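Local coordinates for fiber protein 2 (Fowl adenovirus 1, PDB 2VTW) that forms trimeric spikes on the capsid and, through the C-terminal head domain studied here, probably attaches the virion to a host-cell receptor, at residues Trp75-Ser78 with Cys83-Ser86; Ser78-Cys83 with Ile88-Leu93. One frame throughout, in Å; residues are numbered along the deposited sequence.

Interaction 1: Trp75-Ser78 with Cys83-Ser86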
# COMPACT_ATOMS: atom_id res chain seq x y z
N TRP A 75 -1.66 2.50 -19.11
CA TRP A 75 -0.49 3.35 -18.94
C TRP A 75 -0.88 4.68 -18.32
O TRP A 75 -1.72 5.38 -18.87
CB TRP A 75 0.18 3.61 -20.30
CG TRP A 75 0.95 2.44 -20.76
CD1 TRP A 75 0.54 1.48 -21.62
CD2 TRP A 75 2.29 2.09 -20.37
NE1 TRP A 75 1.53 0.54 -21.78
CE2 TRP A 75 2.61 0.89 -21.02
CE3 TRP A 75 3.22 2.65 -19.49
CZ2 TRP A 75 3.84 0.27 -20.85
CZ3 TRP A 75 4.43 2.04 -19.33
CH2 TRP A 75 4.74 0.87 -20.01
N VAL A 76 -0.30 5.02 -17.17
CA VAL A 76 -0.46 6.39 -16.64
C VAL A 76 0.76 7.21 -17.06
O VAL A 76 1.92 6.77 -16.86
CB VAL A 76 -0.65 6.44 -15.12
CG1 VAL A 76 -0.58 7.86 -14.60
CG2 VAL A 76 -1.98 5.81 -14.76
N SER A 77 0.48 8.38 -17.64
CA SER A 77 1.50 9.22 -18.27
C SER A 77 1.37 10.62 -17.77
O SER A 77 0.27 11.06 -17.48
CB SER A 77 1.36 9.19 -19.79
OG SER A 77 2.34 9.99 -20.43
N SER A 78 2.53 11.26 -17.58
CA SER A 78 2.65 12.68 -17.35
C SER A 78 3.04 13.45 -18.65
O SER A 78 3.16 14.66 -18.61
CB SER A 78 3.71 12.96 -16.28
OG SER A 78 5.00 12.54 -16.70
N CYS A 83 4.19 11.17 -25.06
CA CYS A 83 4.18 9.71 -24.78
C CYS A 83 3.01 9.32 -23.85
O CYS A 83 3.10 9.44 -22.63
CB CYS A 83 5.53 9.29 -24.20
SG CYS A 83 5.77 7.54 -24.15
N ASN A 84 1.92 8.87 -24.46
CA ASN A 84 0.62 8.70 -23.81
C ASN A 84 -0.15 7.54 -24.45
O ASN A 84 -1.22 7.75 -25.01
CB ASN A 84 -0.16 10.00 -23.92
CG ASN A 84 -1.34 10.06 -22.96
OD1 ASN A 84 -1.60 9.12 -22.19
ND2 ASN A 84 -2.04 11.20 -22.97
N PRO A 85 0.37 6.31 -24.36
CA PRO A 85 -0.18 5.14 -25.06
C PRO A 85 -1.67 4.86 -24.81
O PRO A 85 -2.33 4.30 -25.69
CB PRO A 85 0.65 3.98 -24.52
CG PRO A 85 1.86 4.58 -23.92
CD PRO A 85 1.56 5.97 -23.55
N SER A 86 -2.17 5.26 -23.64
CA SER A 86 -3.53 4.98 -23.16
C SER A 86 -4.45 6.18 -23.24
O SER A 86 -5.62 6.06 -22.94
CB SER A 86 -3.50 4.44 -21.70
OG SER A 86 -3.00 3.11 -21.67
O HOH W 1 -0.92 6.73 -21.32
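The first torsion of W75 (chi1 -76°) sets its indole anti to its own carbonyl carbon, and the indole thereby presents one face to P85. In S86 the OG likewise lies beside its own backbone N, which brings the hydroxyl to the backbone N of W75. P85 CG lies over the five-membered ring of W75, 4.2 Å from the centroid and 22° off the normal, a CH-pi contact. P85 CB adds an apolar touch 3.8 Å from W75 CD1. S86 OG sits in the plane of the indole, at its edge, and accepts a nearly straight bond from W75 N (3.0 Å, 167°). The same hydroxyl also bonds to the carbonyl of N20. S77 OG is modelled as donor to C83 O at 2.4 Å, too short to be trusted in detail. The S77 hydroxyl also bonds to F79 N.

W75 and V76 end the strand 71-76 of the head's beta-sandwich. The chain then leaves the sheet, loops round and returns alongside at 83-86. A water bridges the two runs. It donates to W75 O and to N84 OD1, the latter at 2.6 Å, and accepts from S86 N at 3.0 Å. It thus serves backbone groups of both segments and one side-chain oxygen. The amide of N84 is also held at its nitrogen, where ND2 bonds to the carbonyls of L80 and I88. Bonds at both ends should limit rotation of the amide, with OD1 turned to the water. The W75 ring also meets F115, nearly parallel, and Y124, while L166 of strand 163-173 touches W75, S77 and P85.

Interaction 2: Ser78-Cys83 with Ile88-Leu93; sequences SFLTQC and IGQGTL. With SO4 (sulfate ion), chain G.
L80 lays its two methyl groups against the backbone of I88 and G89 and against the amide of Q90. CD2 lies 3.5 Å from I88 O and packs on I88 CB at 3.8 Å. CD1 reaches G89 O, also at 3.5 Å. The Q90 chain bends at chi2 (-75°), and this carries its amide back to L80, with NE2 3.7 Å from L80 CB. The contact across the two segments is therefore van der Waals packing of one leucine. F7 of strand 4-23 also touches L80.

The segment 78-83 is a turn in the loop that joins strands 71-76 and 92-94 of the head domain. Its carbonyl F79 O accepts from C83 N at 3.0 Å. The 88-93 segment leads into the second of these strands, where T92 pairs through its backbone with T8. Near the strand, G89 N bonds to Y33 OH, and G89 O to S9 OG.

The turn also holds a sulfate ion, probably from the crystallisation liquor. Backbone NH groups of T81 and Q82 both point to its O3. The bond from Q82 N is nearly straight (2.7 Å, 175°), whereas that from T81 N is more bent (145°). T81 OG1 adds a weak bond to O3. Q82 NE2 donates to O1 at 3.2 Å and weakly to O2. The Q82 amide is also held at OE1, which bonds to Y164 OH. Sulfate O1 lies in the ring plane of F79, at the edge near CD1.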
# COMPACT_ATOMS: atom_id res chain seq x y z
N SER A 78 2.53 11.26 -17.58
CA SER A 78 2.65 12.68 -17.35
C SER A 78 3.04 13.45 -18.65
O SER A 78 3.16 14.66 -18.61
CB SER A 78 3.71 12.96 -16.28
OG SER A 78 5.00 12.54 -16.70
N PHE A 79 3.26 12.73 -19.75
CA PHE A 79 3.65 13.31 -21.06
C PHE A 79 2.46 13.13 -22.00
O PHE A 79 2.42 12.21 -22.83
CB PHE A 79 4.87 12.59 -21.64
CG PHE A 79 6.09 12.60 -20.74
CD1 PHE A 79 6.86 13.74 -20.61
CD2 PHE A 79 6.45 11.46 -20.03
CE1 PHE A 79 7.99 13.74 -19.80
CE2 PHE A 79 7.57 11.45 -19.23
CZ PHE A 79 8.35 12.59 -19.11
N LEU A 80 1.46 13.99 -21.82
CA LEU A 80 0.16 13.76 -22.42
C LEU A 80 0.15 13.95 -23.92
O LEU A 80 -0.78 13.48 -24.56
CB LEU A 80 -0.91 14.65 -21.77
CG LEU A 80 -1.15 14.43 -20.27
CD1 LEU A 80 -2.30 15.26 -19.75
CD2 LEU A 80 -1.38 12.94 -20.00
N THR A 81 1.16 14.62 -24.48
CA THR A 81 1.31 14.68 -25.95
C THR A 81 2.46 13.83 -26.49
O THR A 81 2.26 13.07 -27.44
CB THR A 81 1.38 16.16 -26.46
OG1 THR A 81 2.34 16.89 -25.68
CG2 THR A 81 0.04 16.83 -26.29
N GLN A 82 3.63 13.90 -25.86
CA GLN A 82 4.81 13.16 -26.36
C GLN A 82 4.81 11.65 -26.14
O GLN A 82 5.40 10.90 -26.94
CB GLN A 82 6.11 13.71 -25.73
CG GLN A 82 6.37 15.21 -25.87
CD GLN A 82 7.70 15.60 -25.22
OE1 GLN A 82 8.76 15.16 -25.65
NE2 GLN A 82 7.64 16.42 -24.17
N CYS A 83 4.19 11.17 -25.06
CA CYS A 83 4.18 9.71 -24.78
C CYS A 83 3.01 9.32 -23.85
O CYS A 83 3.10 9.44 -22.63
CB CYS A 83 5.53 9.29 -24.20
SG CYS A 83 5.77 7.54 -24.15
N ILE A 88 -4.46 9.19 -21.63
CA ILE A 88 -4.83 9.97 -20.46
C ILE A 88 -5.10 11.39 -20.94
O ILE A 88 -4.27 11.97 -21.62
CB ILE A 88 -3.73 9.97 -19.34
CG1 ILE A 88 -3.35 8.53 -18.95
CG2 ILE A 88 -4.19 10.70 -18.09
CD1 ILE A 88 -4.55 7.63 -18.63
N GLY A 89 -6.26 11.93 -20.57
CA GLY A 89 -6.69 13.25 -20.98
C GLY A 89 -6.09 14.35 -20.13
O GLY A 89 -5.58 14.12 -19.02
N GLN A 90 -6.17 15.57 -20.66
CA GLN A 90 -5.71 16.76 -19.95
C GLN A 90 -6.61 16.83 -18.77
O GLN A 90 -7.74 16.36 -18.85
CB GLN A 90 -5.89 18.03 -20.81
CG GLN A 90 -5.15 18.02 -22.16
CD GLN A 90 -3.65 18.23 -22.02
OE1 GLN A 90 -3.20 18.95 -21.13
NE2 GLN A 90 -2.86 17.61 -22.93
N GLY A 91 -6.16 17.43 -17.69
CA GLY A 91 -6.94 17.35 -16.48
C GLY A 91 -6.92 18.65 -15.75
O GLY A 91 -6.96 19.71 -16.36
N THR A 92 -6.81 18.56 -14.44
CA THR A 92 -6.87 19.72 -13.58
C THR A 92 -5.64 19.64 -12.68
O THR A 92 -5.38 18.58 -12.07
CB THR A 92 -8.17 19.68 -12.75
OG1 THR A 92 -9.28 19.53 -13.65
CG2 THR A 92 -8.35 20.95 -11.90
N LEU A 93 -4.88 20.73 -12.64
CA LEU A 93 -3.64 20.82 -11.87
C LEU A 93 -3.92 21.71 -10.69
O LEU A 93 -4.71 22.64 -10.80
CB LEU A 93 -2.48 21.34 -12.74
CG LEU A 93 -2.00 20.28 -13.76
CD1 LEU A 93 -1.41 20.87 -15.02
CD2 LEU A 93 -1.00 19.28 -13.12
S SO4 G . 4.22 16.75 -22.98
O1 SO4 G . 5.31 16.52 -22.05
O2 SO4 G . 4.69 17.71 -23.96
O3 SO4 G . 3.82 15.54 -23.67
O4 SO4 G . 3.14 17.39 -22.25

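Both interactions belong to one connection, the loop between strands 71-76 and 92-94, and they share S78 and C83. Their centres are about 7 Å apart. I88 joins them directly: its CG1 packs 3.6 Å from W75 O, while its backbone and CB meet L80 in interaction 2. N84 CB of interaction 1 packs 3.6 Å from F79 O of the turn. The N84 side-chain amide ties the two together further, since its nitrogen takes one carbonyl from each segment of interaction 2. The sulfate belongs to interaction 2, on the turn 78-83. No other chain of the trimer touches either contact.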